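PDB 3OYZ: malate synthase from Haloferax volcanii, which catalyses the magnesium-dependent Claisen condensation of glyoxylate with acetyl-CoA and hydrolysis of the resulting malyl-CoA to malate in the glyoxylate cycle. Local coordinates for residues Phe10-Phe15 against Arg38-Pro43; Asp128-Ala133 against Gly160-Ala165; Gly167-Glu172 against Glu181-Leu186; Leu254-Leu259 against Val265-Ser270. All coordinates share one frame; numbering follows the deposited sequence.

Contact 1 (Phe10-Phe15 against Arg38-Pro43). With ACO (acetyl coenzyme *a), chain B.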
# COMPACT_ATOMS: atom_id res chain seq x y z
N PHE A 10 12.81 -14.71 -15.20
CA PHE A 10 11.55 -14.00 -15.49
C PHE A 10 10.53 -15.03 -15.93
O PHE A 10 10.91 -15.98 -16.66
CB PHE A 10 11.72 -13.02 -16.66
CG PHE A 10 12.62 -11.86 -16.35
CD1 PHE A 10 12.09 -10.64 -15.98
CD2 PHE A 10 13.99 -11.96 -16.53
CE1 PHE A 10 12.92 -9.52 -15.76
CE2 PHE A 10 14.84 -10.88 -16.23
CZ PHE A 10 14.29 -9.65 -15.84
N VAL A 11 9.26 -14.82 -15.58
CA VAL A 11 8.13 -15.69 -15.92
C VAL A 11 7.04 -14.75 -16.43
O VAL A 11 6.54 -13.89 -15.69
CB VAL A 11 7.60 -16.60 -14.79
CG1 VAL A 11 6.27 -17.23 -15.12
CG2 VAL A 11 8.58 -17.70 -14.44
N ARG A 12 6.67 -14.86 -17.72
CA ARG A 12 5.63 -14.02 -18.30
C ARG A 12 4.27 -14.61 -18.10
O ARG A 12 3.31 -13.85 -17.97
CB ARG A 12 5.84 -13.90 -19.85
CG ARG A 12 7.12 -13.15 -20.22
CD ARG A 12 7.39 -13.28 -21.74
NE ARG A 12 7.77 -14.66 -21.99
CZ ARG A 12 7.98 -15.15 -23.22
NH1 ARG A 12 7.80 -14.36 -24.28
NH2 ARG A 12 8.43 -16.39 -23.36
N THR A 13 4.14 -15.95 -18.12
CA THR A 13 2.81 -16.53 -18.29
C THR A 13 2.84 -17.73 -17.38
O THR A 13 3.85 -18.42 -17.36
CB THR A 13 2.65 -17.06 -19.79
OG1 THR A 13 3.95 -17.41 -20.25
CG2 THR A 13 2.31 -15.91 -20.69
N PHE A 14 1.75 -17.94 -16.66
CA PHE A 14 1.54 -18.98 -15.68
C PHE A 14 0.20 -19.48 -16.12
O PHE A 14 -0.84 -18.85 -15.83
CB PHE A 14 1.49 -18.28 -14.27
CG PHE A 14 1.22 -19.18 -13.10
CD1 PHE A 14 2.26 -19.73 -12.35
CD2 PHE A 14 -0.07 -19.32 -12.63
CE1 PHE A 14 2.00 -20.54 -11.25
CE2 PHE A 14 -0.34 -20.08 -11.52
CZ PHE A 14 0.68 -20.69 -10.80
N PHE A 15 0.15 -20.62 -16.81
CA PHE A 15 -1.15 -21.05 -17.41
C PHE A 15 -1.76 -22.25 -16.74
O PHE A 15 -1.08 -23.26 -16.70
CB PHE A 15 -0.76 -21.57 -18.83
CG PHE A 15 -1.91 -22.08 -19.69
CD1 PHE A 15 -3.17 -21.50 -19.66
CD2 PHE A 15 -1.65 -23.06 -20.68
CE1 PHE A 15 -4.24 -21.99 -20.48
CE2 PHE A 15 -2.68 -23.54 -21.53
CZ PHE A 15 -3.97 -22.98 -21.45
N ARG A 38 3.34 -24.69 -28.35
CA ARG A 38 4.74 -24.36 -28.69
C ARG A 38 4.88 -22.90 -29.10
O ARG A 38 3.92 -22.27 -29.49
CB ARG A 38 5.26 -25.20 -29.88
CG ARG A 38 5.27 -26.72 -29.66
CD ARG A 38 6.49 -27.27 -28.84
NE ARG A 38 6.37 -28.72 -28.58
CZ ARG A 38 5.56 -29.34 -27.71
NH1 ARG A 38 4.82 -28.71 -26.81
NH2 ARG A 38 5.57 -30.67 -27.67
N GLY A 39 6.10 -22.39 -29.10
CA GLY A 39 6.34 -20.98 -29.42
C GLY A 39 5.55 -20.01 -28.52
O GLY A 39 5.46 -20.17 -27.30
N MET A 40 4.95 -19.00 -29.14
CA MET A 40 4.35 -17.91 -28.42
C MET A 40 3.08 -18.41 -27.81
O MET A 40 2.53 -17.77 -26.90
CB MET A 40 4.11 -16.72 -29.33
CG MET A 40 5.37 -15.92 -29.50
SD MET A 40 5.95 -14.99 -28.06
CE MET A 40 7.26 -14.05 -28.84
N GLN A 41 2.65 -19.58 -28.26
CA GLN A 41 1.43 -20.17 -27.76
C GLN A 41 1.70 -20.91 -26.45
O GLN A 41 0.75 -21.33 -25.81
CB GLN A 41 0.85 -21.19 -28.76
CG GLN A 41 -0.15 -20.60 -29.78
CD GLN A 41 -0.37 -21.60 -30.90
OE1 GLN A 41 0.33 -21.50 -31.89
NE2 GLN A 41 -1.21 -22.62 -30.72
N ALA A 42 2.98 -21.19 -26.14
CA ALA A 42 3.28 -22.05 -24.98
C ALA A 42 3.71 -21.18 -23.78
O ALA A 42 4.44 -20.22 -23.97
CB ALA A 42 4.36 -23.02 -25.29
N PRO A 43 3.27 -21.54 -22.57
CA PRO A 43 3.55 -20.63 -21.42
C PRO A 43 4.95 -20.82 -20.86
O PRO A 43 5.50 -21.91 -20.96
CB PRO A 43 2.39 -20.95 -20.47
CG PRO A 43 2.15 -22.44 -20.68
CD PRO A 43 2.30 -22.59 -22.24
N1A ACO B . -6.06 -25.57 -20.79
C2A ACO B . -6.05 -26.35 -21.89
N3A ACO B . -6.86 -26.10 -22.93
C4A ACO B . -7.75 -25.07 -22.94
C5A ACO B . -7.78 -24.19 -21.75
C6A ACO B . -6.90 -24.52 -20.61
N6A ACO B . -7.00 -23.72 -19.52
N7A ACO B . -8.72 -23.26 -21.96
C8A ACO B . -9.26 -23.51 -23.17
N9A ACO B . -8.66 -24.55 -23.77
C1B ACO B . -9.02 -25.05 -25.14
C2B ACO B . -10.53 -24.95 -25.28
O2B ACO B . -11.12 -26.13 -24.74
C3B ACO B . -10.73 -24.78 -26.77
O3B ACO B . -10.54 -26.11 -27.26
P3B ACO B . -11.13 -26.72 -28.68
O7A ACO B . -9.84 -26.68 -29.50
O8A ACO B . -12.21 -25.71 -29.00
O9A ACO B . -11.68 -28.09 -28.38
C4B ACO B . -9.54 -23.92 -27.15
O4B ACO B . -8.50 -24.22 -26.20
C5B ACO B . -9.85 -22.43 -27.03
O5B ACO B . -10.68 -22.28 -25.87
P1A ACO B . -11.46 -20.92 -25.55
O1A ACO B . -12.58 -20.60 -26.50
O2A ACO B . -10.39 -19.88 -25.50
O3A ACO B . -12.13 -21.00 -24.10
P2A ACO B . -13.44 -21.87 -23.80
O4A ACO B . -13.07 -23.11 -24.55
O5A ACO B . -14.63 -20.94 -23.90
O6A ACO B . -13.43 -22.21 -22.21
CBP ACO B . -12.82 -21.92 -19.85
CCP ACO B . -13.25 -21.25 -21.16
CDP ACO B . -13.86 -22.94 -19.39
CEP ACO B . -12.77 -20.82 -18.80
CAP ACO B . -11.49 -22.67 -19.97
OAP ACO B . -10.63 -21.75 -20.64
C9P ACO B . -10.86 -23.04 -18.65
O9P ACO B . -11.35 -23.94 -17.96
N8P ACO B . -9.78 -22.32 -18.28
C7P ACO B . -9.11 -22.63 -17.02
C6P ACO B . -9.90 -22.19 -15.78
C5P ACO B . -8.93 -22.35 -14.62
O5P ACO B . -7.79 -22.75 -14.83
N4P ACO B . -9.39 -21.97 -13.43
C3P ACO B . -8.62 -22.00 -12.20
C2P ACO B . -7.50 -20.96 -12.20
S1P ACO B . -8.36 -19.57 -11.52
C ACO B . -8.46 -19.73 -9.85
O ACO B . -8.27 -20.77 -9.26
CH3 ACO B . -8.85 -18.50 -9.09
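The acetyl-CoA pocket of this TIM barrel is lined in part by Phe15, whose inner end packs on Pro43. The Phe15 CB lies 3.6 Å from Pro43 CG, and the two side chains meet at a slant. With CG anti to the backbone N (chi1 -180°), the ring runs on past the proline to the coenzyme, where its CZ stands 3.4 Å from C6A of the adenine. Strand 13-18 and strand 45-49 are parallel neighbours of a beta-alpha-beta unit, and Pro43, rigid and apolar, stands near the end of the loop that leads into the second of them. A serine in place of Phe15 would probably leave the adenine without the ring now beside C6A and thin the packing over Pro43 CG, where only CB would remain. Two residues back, Thr13 OG1 approaches Pro43 CA to 3.4 Å; this hydroxyl is hydrogen-bonded to Asp44 N and to Asn268 OD1. Arg12 passes Met40 more loosely, its guanidinium paired with Asp44 and hydrogen-bonded to Gln412 of the second subunit.

Contact 2 (Asp128-Ala133 against Gly160-Ala165)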
# COMPACT_ATOMS: atom_id res chain seq x y z
N ASP A 128 4.41 -20.09 9.29
CA ASP A 128 4.55 -21.43 9.84
C ASP A 128 3.72 -22.45 9.00
O ASP A 128 4.14 -23.59 8.90
CB ASP A 128 4.10 -21.49 11.33
CG ASP A 128 5.23 -20.95 12.23
OD1 ASP A 128 6.35 -20.61 11.75
OD2 ASP A 128 5.07 -20.92 13.44
N ASP A 129 2.65 -22.00 8.35
CA ASP A 129 1.91 -22.88 7.38
C ASP A 129 2.78 -23.11 6.13
O ASP A 129 2.79 -24.22 5.55
CB ASP A 129 0.63 -22.20 6.88
CG ASP A 129 -0.21 -23.11 5.93
OD1 ASP A 129 -0.53 -24.27 6.33
OD2 ASP A 129 -0.41 -22.69 4.76
N TRP A 130 3.52 -22.10 5.65
CA TRP A 130 4.47 -22.37 4.54
C TRP A 130 5.54 -23.37 4.92
O TRP A 130 5.97 -24.18 4.08
CB TRP A 130 5.22 -21.11 4.01
CG TRP A 130 4.35 -19.95 3.57
CD1 TRP A 130 3.12 -19.56 4.04
CD2 TRP A 130 4.77 -18.91 2.66
NE1 TRP A 130 2.74 -18.37 3.46
CE2 TRP A 130 3.76 -17.92 2.65
CE3 TRP A 130 5.94 -18.72 1.92
CZ2 TRP A 130 3.82 -16.77 1.85
CZ3 TRP A 130 6.03 -17.53 1.13
CH2 TRP A 130 4.96 -16.60 1.08
N LYS A 131 5.98 -23.39 6.17
CA LYS A 131 7.02 -24.34 6.57
C LYS A 131 6.32 -25.73 6.52
O LYS A 131 7.00 -26.73 6.37
CB LYS A 131 7.42 -24.06 8.03
CG LYS A 131 8.24 -22.73 8.06
CD LYS A 131 8.66 -22.36 9.53
CE LYS A 131 9.34 -20.95 9.51
NZ LYS A 131 9.30 -20.52 10.96
N LYS A 132 5.03 -25.83 6.82
CA LYS A 132 4.41 -27.23 6.77
C LYS A 132 4.45 -27.76 5.32
O LYS A 132 4.73 -28.93 5.11
CB LYS A 132 2.93 -27.14 7.14
CG LYS A 132 2.75 -26.82 8.65
CD LYS A 132 1.28 -26.51 8.95
CE LYS A 132 1.19 -26.15 10.46
NZ LYS A 132 -0.24 -25.82 10.82
N ALA A 133 4.20 -26.92 4.31
CA ALA A 133 4.23 -27.42 2.94
C ALA A 133 5.70 -27.77 2.64
O ALA A 133 6.01 -28.86 2.11
CB ALA A 133 3.67 -26.36 1.96
N GLY A 160 -5.03 -12.52 3.60
CA GLY A 160 -4.40 -11.50 4.40
C GLY A 160 -3.19 -12.05 5.15
O GLY A 160 -2.14 -11.40 5.16
N GLU A 161 -3.26 -13.25 5.71
CA GLU A 161 -2.16 -13.79 6.52
C GLU A 161 -0.97 -14.04 5.57
O GLU A 161 0.17 -13.90 6.01
CB GLU A 161 -2.49 -15.16 7.20
CG GLU A 161 -3.48 -15.21 8.30
CD GLU A 161 -3.61 -16.64 8.91
OE1 GLU A 161 -4.57 -17.32 8.46
OE2 GLU A 161 -2.77 -17.10 9.75
N ALA A 162 -1.19 -14.53 4.33
CA ALA A 162 -0.04 -14.92 3.54
C ALA A 162 0.58 -13.61 3.06
O ALA A 162 1.76 -13.61 2.75
CB ALA A 162 -0.54 -15.68 2.27
N GLU A 163 -0.24 -12.61 2.78
CA GLU A 163 0.31 -11.31 2.34
C GLU A 163 1.26 -10.75 3.38
O GLU A 163 2.38 -10.31 3.05
CB GLU A 163 -0.80 -10.26 2.10
CG GLU A 163 -0.29 -8.86 1.68
CD GLU A 163 -1.48 -7.91 1.53
OE1 GLU A 163 -2.60 -8.41 1.73
OE2 GLU A 163 -1.38 -6.69 1.25
N LEU A 164 0.84 -10.78 4.64
CA LEU A 164 1.77 -10.37 5.74
C LEU A 164 2.99 -11.29 5.88
O LEU A 164 4.11 -10.81 6.18
CB LEU A 164 1.00 -10.37 7.08
CG LEU A 164 -0.04 -9.24 7.18
CD1 LEU A 164 -0.99 -9.39 8.37
CD2 LEU A 164 0.62 -7.86 7.16
N ALA A 165 2.80 -12.60 5.60
CA ALA A 165 3.93 -13.53 5.77
C ALA A 165 5.06 -13.20 4.79
O ALA A 165 6.22 -13.56 5.02
CB ALA A 165 3.54 -15.03 5.57
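Trp130 reaches out from helix 127-143 to Ala162 and Ala165 of helix 160-165. Its CB points at that helix, and CG, anti to the carbonyl carbon (chi1 -55°), carries the indole on in the same general direction. On the pyrrole side, NE1 passes the methyl of Ala165 at 4.0 Å from its CB, while its N-H is spent on the carbonyl oxygen of Gly125, which satisfies this buried polar atom. CE2 lies 4.1 Å from the same Ala165 CB. Next round the rim, CZ2 comes to 3.9 Å from Ala162 O, which sits at the ring edge near its plane. The far corner, CZ3, turns to the leucines Leu169, Leu183 and Leu186. Alanine suits both helix positions because a single methyl lets the broad indole come close to the backbone. A valine in place of Trp130 would probably open a gap beside Ala165 and leave Gly125 O without its indole donor. The two helices straddle strand 152-157 of the barrel in sequence, and the indole also lies against Val155 and Ile157 of that strand, so it fills the space where helix 127-143, helix 160-165 and the sheet come together.

Contact 3 (Gly167-Glu172 against Glu181-Leu186). With K (potassium ion), chain E.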
# COMPACT_ATOMS: atom_id res chain seq x y z
N GLY A 167 6.51 -10.46 4.48
CA GLY A 167 7.36 -9.42 5.12
C GLY A 167 8.68 -9.93 5.70
O GLY A 167 9.68 -9.20 5.75
N ASP A 168 8.75 -11.18 6.19
CA ASP A 168 9.96 -11.60 6.85
C ASP A 168 10.60 -12.86 6.19
O ASP A 168 11.30 -13.65 6.83
CB ASP A 168 9.69 -11.80 8.35
CG ASP A 168 10.97 -11.84 9.20
OD1 ASP A 168 11.96 -11.16 8.82
OD2 ASP A 168 11.00 -12.62 10.18
N LEU A 169 10.34 -13.04 4.89
CA LEU A 169 10.62 -14.29 4.24
C LEU A 169 12.11 -14.47 4.16
O LEU A 169 12.60 -15.58 4.36
CB LEU A 169 10.05 -14.21 2.81
CG LEU A 169 9.69 -15.34 1.89
CD1 LEU A 169 9.09 -16.43 2.74
CD2 LEU A 169 8.71 -14.80 0.84
N ARG A 170 12.85 -13.39 3.86
CA ARG A 170 14.30 -13.55 3.76
C ARG A 170 14.95 -14.21 4.98
O ARG A 170 15.76 -15.13 4.86
CB ARG A 170 14.98 -12.17 3.46
CG ARG A 170 16.50 -12.20 3.37
CD ARG A 170 17.09 -10.74 3.55
NE ARG A 170 16.87 -10.35 4.97
CZ ARG A 170 16.36 -9.18 5.37
NH1 ARG A 170 16.10 -8.26 4.46
NH2 ARG A 170 16.01 -8.95 6.64
N ASP A 171 14.72 -13.72 6.18
CA ASP A 171 15.31 -14.40 7.30
C ASP A 171 14.65 -15.76 7.69
O ASP A 171 15.31 -16.59 8.25
CB ASP A 171 15.16 -13.44 8.47
CG ASP A 171 16.13 -12.20 8.32
OD1 ASP A 171 17.06 -12.18 7.47
OD2 ASP A 171 15.93 -11.23 9.06
N GLU A 172 13.34 -15.94 7.50
CA GLU A 172 12.74 -17.26 7.74
C GLU A 172 13.33 -18.29 6.77
O GLU A 172 13.72 -19.37 7.25
CB GLU A 172 11.23 -17.23 7.46
CG GLU A 172 10.51 -16.38 8.57
CD GLU A 172 10.41 -17.05 9.93
OE1 GLU A 172 10.70 -18.23 10.24
OE2 GLU A 172 9.99 -16.31 10.82
N GLU A 181 14.42 -22.23 0.83
CA GLU A 181 15.14 -21.72 -0.35
C GLU A 181 14.57 -22.32 -1.64
O GLU A 181 14.78 -21.75 -2.70
CB GLU A 181 16.60 -22.24 -0.35
CG GLU A 181 17.39 -21.63 0.71
CD GLU A 181 17.45 -22.48 2.00
OE1 GLU A 181 16.57 -23.34 2.35
OE2 GLU A 181 18.45 -22.17 2.70
N ARG A 182 13.77 -23.38 -1.59
CA ARG A 182 13.07 -23.90 -2.82
C ARG A 182 11.96 -23.00 -3.39
O ARG A 182 11.43 -23.24 -4.50
CB ARG A 182 12.46 -25.30 -2.47
CG ARG A 182 11.20 -25.23 -1.51
CD ARG A 182 10.44 -26.50 -1.09
NE ARG A 182 11.25 -27.46 -0.35
CZ ARG A 182 11.91 -28.51 -0.85
NH1 ARG A 182 11.95 -28.70 -2.15
NH2 ARG A 182 12.55 -29.35 -0.06
N LEU A 183 11.59 -21.94 -2.65
CA LEU A 183 10.58 -21.02 -3.12
C LEU A 183 10.95 -20.39 -4.45
O LEU A 183 12.08 -19.94 -4.63
CB LEU A 183 10.32 -19.83 -2.16
CG LEU A 183 9.48 -20.31 -0.95
CD1 LEU A 183 9.52 -19.22 0.22
CD2 LEU A 183 7.97 -20.39 -1.41
N PHE A 184 9.94 -20.34 -5.33
CA PHE A 184 10.13 -19.90 -6.73
C PHE A 184 9.15 -18.77 -7.00
O PHE A 184 9.57 -17.62 -7.02
CB PHE A 184 9.96 -21.09 -7.70
CG PHE A 184 10.08 -20.70 -9.17
CD1 PHE A 184 10.90 -19.65 -9.55
CD2 PHE A 184 9.32 -21.36 -10.14
CE1 PHE A 184 10.99 -19.19 -10.90
CE2 PHE A 184 9.39 -20.92 -11.51
CZ PHE A 184 10.21 -19.86 -11.87
N LEU A 185 7.87 -19.04 -7.20
CA LEU A 185 7.00 -17.92 -7.57
C LEU A 185 6.09 -17.58 -6.36
O LEU A 185 5.63 -18.47 -5.60
CB LEU A 185 6.01 -18.28 -8.71
CG LEU A 185 6.72 -18.89 -9.95
CD1 LEU A 185 5.65 -19.39 -10.91
CD2 LEU A 185 7.41 -17.71 -10.61
N LEU A 186 5.82 -16.28 -6.28
CA LEU A 186 4.80 -15.80 -5.35
C LEU A 186 3.72 -15.28 -6.26
O LEU A 186 3.94 -14.30 -7.00
CB LEU A 186 5.35 -14.62 -4.51
CG LEU A 186 6.65 -14.97 -3.77
CD1 LEU A 186 7.12 -13.64 -3.00
CD2 LEU A 186 6.40 -16.23 -2.88
K K E . 16.38 -22.76 4.99
O HOH W 1 18.95 -23.64 4.94
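Leu183 and Leu186 lie three residues apart on one strand, yet both turn to the same partner, Leu169, where a regular strand would send them to opposite sides. The likely cause is Phe184 between them, whose psi of -76° departs from extended geometry. Strand 183-188 belongs to the parallel barrel of this TIM-barrel enzyme, and helix 169-174 packs against it just ahead of the loop that leads into it. Leu169 serves the two strand leucines with separate branches. Its CG stands anti to the backbone N (chi1 -159°), which spreads the fork toward the sheet: CD1 meets Leu183 CD1 at 3.8 Å, and CD2 meets Leu186 CD1 more loosely, at 4.3 Å. Leucine fits all three places because its branched end can fill a buried, purely apolar joint; no hydrogen bond links the two segments. On the helix surface Arg170 lies beside Asp171, its NE giving a hydrogen bond and salt bridge of 3.1 Å to Asp171 OD1. That oxygen lies in the guanidinium plane but is approached from above its own carboxylate plane. Arg170 also pairs with Glu161 of the second subunit. Ahead of the strand, the 3-10 turn at Glu181 is tied to a potassium ion that backbone oxygens of Met173, Lys175 and Asn178 and a water also bind. Glu181 grips the ion with both carboxylate oxygens, unequally: OE1 at 2.7 Å from the potassium and OE2 at 3.1 Å.

Contact 4 (Leu254-Leu259 against Val265-Ser270). With ACO (acetyl coenzyme *a), chain B; PYR (pyruvic acid), chain C.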
# COMPACT_ATOMS: atom_id res chain seq x y z
N LEU A 254 5.94 -8.88 -13.45
CA LEU A 254 6.09 -8.95 -14.92
C LEU A 254 5.42 -10.19 -15.46
O LEU A 254 5.41 -10.40 -16.68
CB LEU A 254 7.57 -8.94 -15.30
CG LEU A 254 8.42 -7.77 -14.79
CD1 LEU A 254 9.90 -7.80 -15.24
CD2 LEU A 254 7.82 -6.36 -15.07
N GLY A 255 4.92 -11.08 -14.60
CA GLY A 255 4.21 -12.27 -15.05
C GLY A 255 2.74 -12.21 -14.72
O GLY A 255 2.35 -11.48 -13.80
N ILE A 256 1.92 -12.98 -15.42
CA ILE A 256 0.49 -12.93 -15.14
C ILE A 256 -0.10 -14.30 -15.34
O ILE A 256 0.44 -15.07 -16.11
CB ILE A 256 -0.31 -11.82 -15.92
CG1 ILE A 256 -1.76 -11.69 -15.42
CG2 ILE A 256 -0.22 -12.13 -17.48
CD1 ILE A 256 -2.48 -10.39 -15.82
N TRP A 257 -1.18 -14.62 -14.63
CA TRP A 257 -1.85 -15.91 -14.81
C TRP A 257 -2.56 -15.85 -16.20
O TRP A 257 -3.02 -14.78 -16.60
CB TRP A 257 -2.92 -16.02 -13.76
CG TRP A 257 -3.44 -17.36 -13.37
CD1 TRP A 257 -4.15 -18.27 -14.16
CD2 TRP A 257 -3.39 -17.91 -12.05
NE1 TRP A 257 -4.44 -19.38 -13.41
CE2 TRP A 257 -4.01 -19.18 -12.11
CE3 TRP A 257 -2.83 -17.48 -10.82
CZ2 TRP A 257 -4.11 -20.01 -10.98
CZ3 TRP A 257 -2.89 -18.30 -9.72
CH2 TRP A 257 -3.56 -19.56 -9.79
N SER A 258 -2.60 -16.97 -16.91
CA SER A 258 -3.33 -17.10 -18.18
C SER A 258 -4.39 -18.17 -18.05
O SER A 258 -4.10 -19.19 -17.46
CB SER A 258 -2.35 -17.48 -19.28
OG SER A 258 -1.73 -16.27 -19.59
N LEU A 259 -5.62 -17.92 -18.49
CA LEU A 259 -6.69 -18.91 -18.26
C LEU A 259 -6.97 -19.67 -19.58
O LEU A 259 -7.64 -20.70 -19.60
CB LEU A 259 -7.98 -18.25 -17.74
CG LEU A 259 -7.77 -17.61 -16.35
CD1 LEU A 259 -8.99 -16.87 -15.96
CD2 LEU A 259 -7.49 -18.80 -15.42
N VAL A 265 -0.90 -16.23 -25.39
CA VAL A 265 -0.21 -15.52 -26.47
C VAL A 265 -0.13 -14.06 -26.08
O VAL A 265 0.92 -13.46 -26.21
CB VAL A 265 -0.96 -15.61 -27.85
CG1 VAL A 265 -0.24 -14.69 -28.88
CG2 VAL A 265 -0.99 -17.07 -28.34
N GLU A 266 -1.23 -13.43 -25.68
CA GLU A 266 -1.17 -12.00 -25.31
C GLU A 266 -0.13 -11.71 -24.20
O GLU A 266 0.71 -10.81 -24.28
CB GLU A 266 -2.55 -11.55 -24.82
CG GLU A 266 -3.54 -11.40 -25.96
CD GLU A 266 -3.31 -10.12 -26.79
OE1 GLU A 266 -2.81 -9.10 -26.26
OE2 GLU A 266 -3.61 -10.11 -28.00
N ALA A 267 -0.14 -12.56 -23.17
CA ALA A 267 0.71 -12.29 -22.02
C ALA A 267 2.15 -12.61 -22.37
O ALA A 267 3.06 -12.04 -21.78
CB ALA A 267 0.22 -13.14 -20.79
N ASN A 268 2.43 -13.48 -23.33
CA ASN A 268 3.83 -13.70 -23.79
C ASN A 268 4.43 -12.54 -24.55
O ASN A 268 5.66 -12.30 -24.53
CB ASN A 268 3.96 -14.97 -24.64
CG ASN A 268 4.26 -16.21 -23.84
OD1 ASN A 268 4.86 -16.13 -22.75
ND2 ASN A 268 3.79 -17.36 -24.33
N THR A 269 3.57 -11.76 -25.18
CA THR A 269 4.02 -10.65 -26.03
C THR A 269 4.05 -9.33 -25.30
O THR A 269 4.91 -8.48 -25.54
CB THR A 269 2.98 -10.37 -27.19
OG1 THR A 269 2.44 -11.59 -27.68
CG2 THR A 269 3.62 -9.62 -28.31
N SER A 270 3.08 -9.13 -24.42
CA SER A 270 2.96 -7.85 -23.75
C SER A 270 4.22 -7.27 -23.10
O SER A 270 4.45 -6.09 -23.29
CB SER A 270 1.84 -7.87 -22.70
OG SER A 270 2.10 -6.78 -21.81
N1A ACO B . -6.06 -25.57 -20.79
C2A ACO B . -6.05 -26.35 -21.89
N3A ACO B . -6.86 -26.10 -22.93
C4A ACO B . -7.75 -25.07 -22.94
C5A ACO B . -7.78 -24.19 -21.75
C6A ACO B . -6.90 -24.52 -20.61
N6A ACO B . -7.00 -23.72 -19.52
N7A ACO B . -8.72 -23.26 -21.96
C8A ACO B . -9.26 -23.51 -23.17
N9A ACO B . -8.66 -24.55 -23.77
C1B ACO B . -9.02 -25.05 -25.14
C2B ACO B . -10.53 -24.95 -25.28
O2B ACO B . -11.12 -26.13 -24.74
C3B ACO B . -10.73 -24.78 -26.77
O3B ACO B . -10.54 -26.11 -27.26
P3B ACO B . -11.13 -26.72 -28.68
O7A ACO B . -9.84 -26.68 -29.50
O8A ACO B . -12.21 -25.71 -29.00
O9A ACO B . -11.68 -28.09 -28.38
C4B ACO B . -9.54 -23.92 -27.15
O4B ACO B . -8.50 -24.22 -26.20
C5B ACO B . -9.85 -22.43 -27.03
O5B ACO B . -10.68 -22.28 -25.87
P1A ACO B . -11.46 -20.92 -25.55
O1A ACO B . -12.58 -20.60 -26.50
O2A ACO B . -10.39 -19.88 -25.50
O3A ACO B . -12.13 -21.00 -24.10
P2A ACO B . -13.44 -21.87 -23.80
O4A ACO B . -13.07 -23.11 -24.55
O5A ACO B . -14.63 -20.94 -23.90
O6A ACO B . -13.43 -22.21 -22.21
CBP ACO B . -12.82 -21.92 -19.85
CCP ACO B . -13.25 -21.25 -21.16
CDP ACO B . -13.86 -22.94 -19.39
CEP ACO B . -12.77 -20.82 -18.80
CAP ACO B . -11.49 -22.67 -19.97
OAP ACO B . -10.63 -21.75 -20.64
C9P ACO B . -10.86 -23.04 -18.65
O9P ACO B . -11.35 -23.94 -17.96
N8P ACO B . -9.78 -22.32 -18.28
C7P ACO B . -9.11 -22.63 -17.02
C6P ACO B . -9.90 -22.19 -15.78
C5P ACO B . -8.93 -22.35 -14.62
O5P ACO B . -7.79 -22.75 -14.83
N4P ACO B . -9.39 -21.97 -13.43
C3P ACO B . -8.62 -22.00 -12.20
C2P ACO B . -7.50 -20.96 -12.20
S1P ACO B . -8.36 -19.57 -11.52
C ACO B . -8.46 -19.73 -9.85
O ACO B . -8.27 -20.77 -9.26
CH3 ACO B . -8.85 -18.50 -9.09
C PYR C . -7.61 -17.38 -6.98
O PYR C . -8.12 -17.72 -5.86
OXT PYR C . -7.66 -16.17 -7.44
CA PYR C . -6.86 -18.34 -7.65
O3 PYR C . -6.70 -19.53 -7.12
CB PYR C . -6.17 -18.01 -8.92
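The indole of Trp257, flanked in sequence by Ile256 and Ser258 that turn the other way to Ala267, carries the methyl of pyruvate over one face: Trp257 CH2 is 3.2 Å from pyruvate CB, toward the rim of the ring. The acetyl-CoA arm passes obliquely, with C2P 3.7 Å from Trp257 NE1, and Phe14 forms an edge-to-face pair with the indole. The N-H goes to Thr16 OG1, which helps set the rotation of the ring; a broad, flat tryptophan can border at once the coenzyme and the pyruvate, which lies among residues that bind glyoxylate. At the strand's end the carbonyl oxygen of Leu259 draws in the folded coenzyme, accepting from N8P at 3.0 Å and from the adenine N6A at 3.1 Å, with a weak third bond from OAP. One backbone atom thus holds pantetheine and adenine together. On the side of the strand away from Trp257, Ile256 CG2 presses on Ala267 CB at 3.5 Å, a tight approach for which the small alanine suits the helix position. Ser258 OG lies 3.9 Å from the same methyl and has Tyr241 OH as its hydrogen-bonding partner. Near the helix end Thr269 OG1 bonds back to Val265 O at 2.8 Å. Strand 255-258 runs between strands 13-18 and 226-229 in the barrel, and helix 261-269 covers its outer side, with Ala267 also touching Thr13 of the first strand and Tyr241 and Met245 of helix 238-249.

Overall arrangement
The four contacts follow one another along the chain in series and belong to one TIM barrel. Contacts 1 and 4 form one group, their centres about 7 Å apart: strands 13-18 and 255-258, first and last of the barrel, are neighbours, so the two contacts join its ends and both touch acetyl-CoA. Contacts 2 and 3 form another, about 10 Å between centres, linked by Trp130 and by the salt bridge of Lys131 with Glu172. The groups lie about 24 to 27 Å apart, centre to centre, yet contacts 1 and 3 still touch where Phe14 and Val11 meet Leu185 and Phe184. Of the four, contacts 1 and 4 border the coenzyme, while contacts 2 and 3 pack helices around strands 152-157 and 183-188.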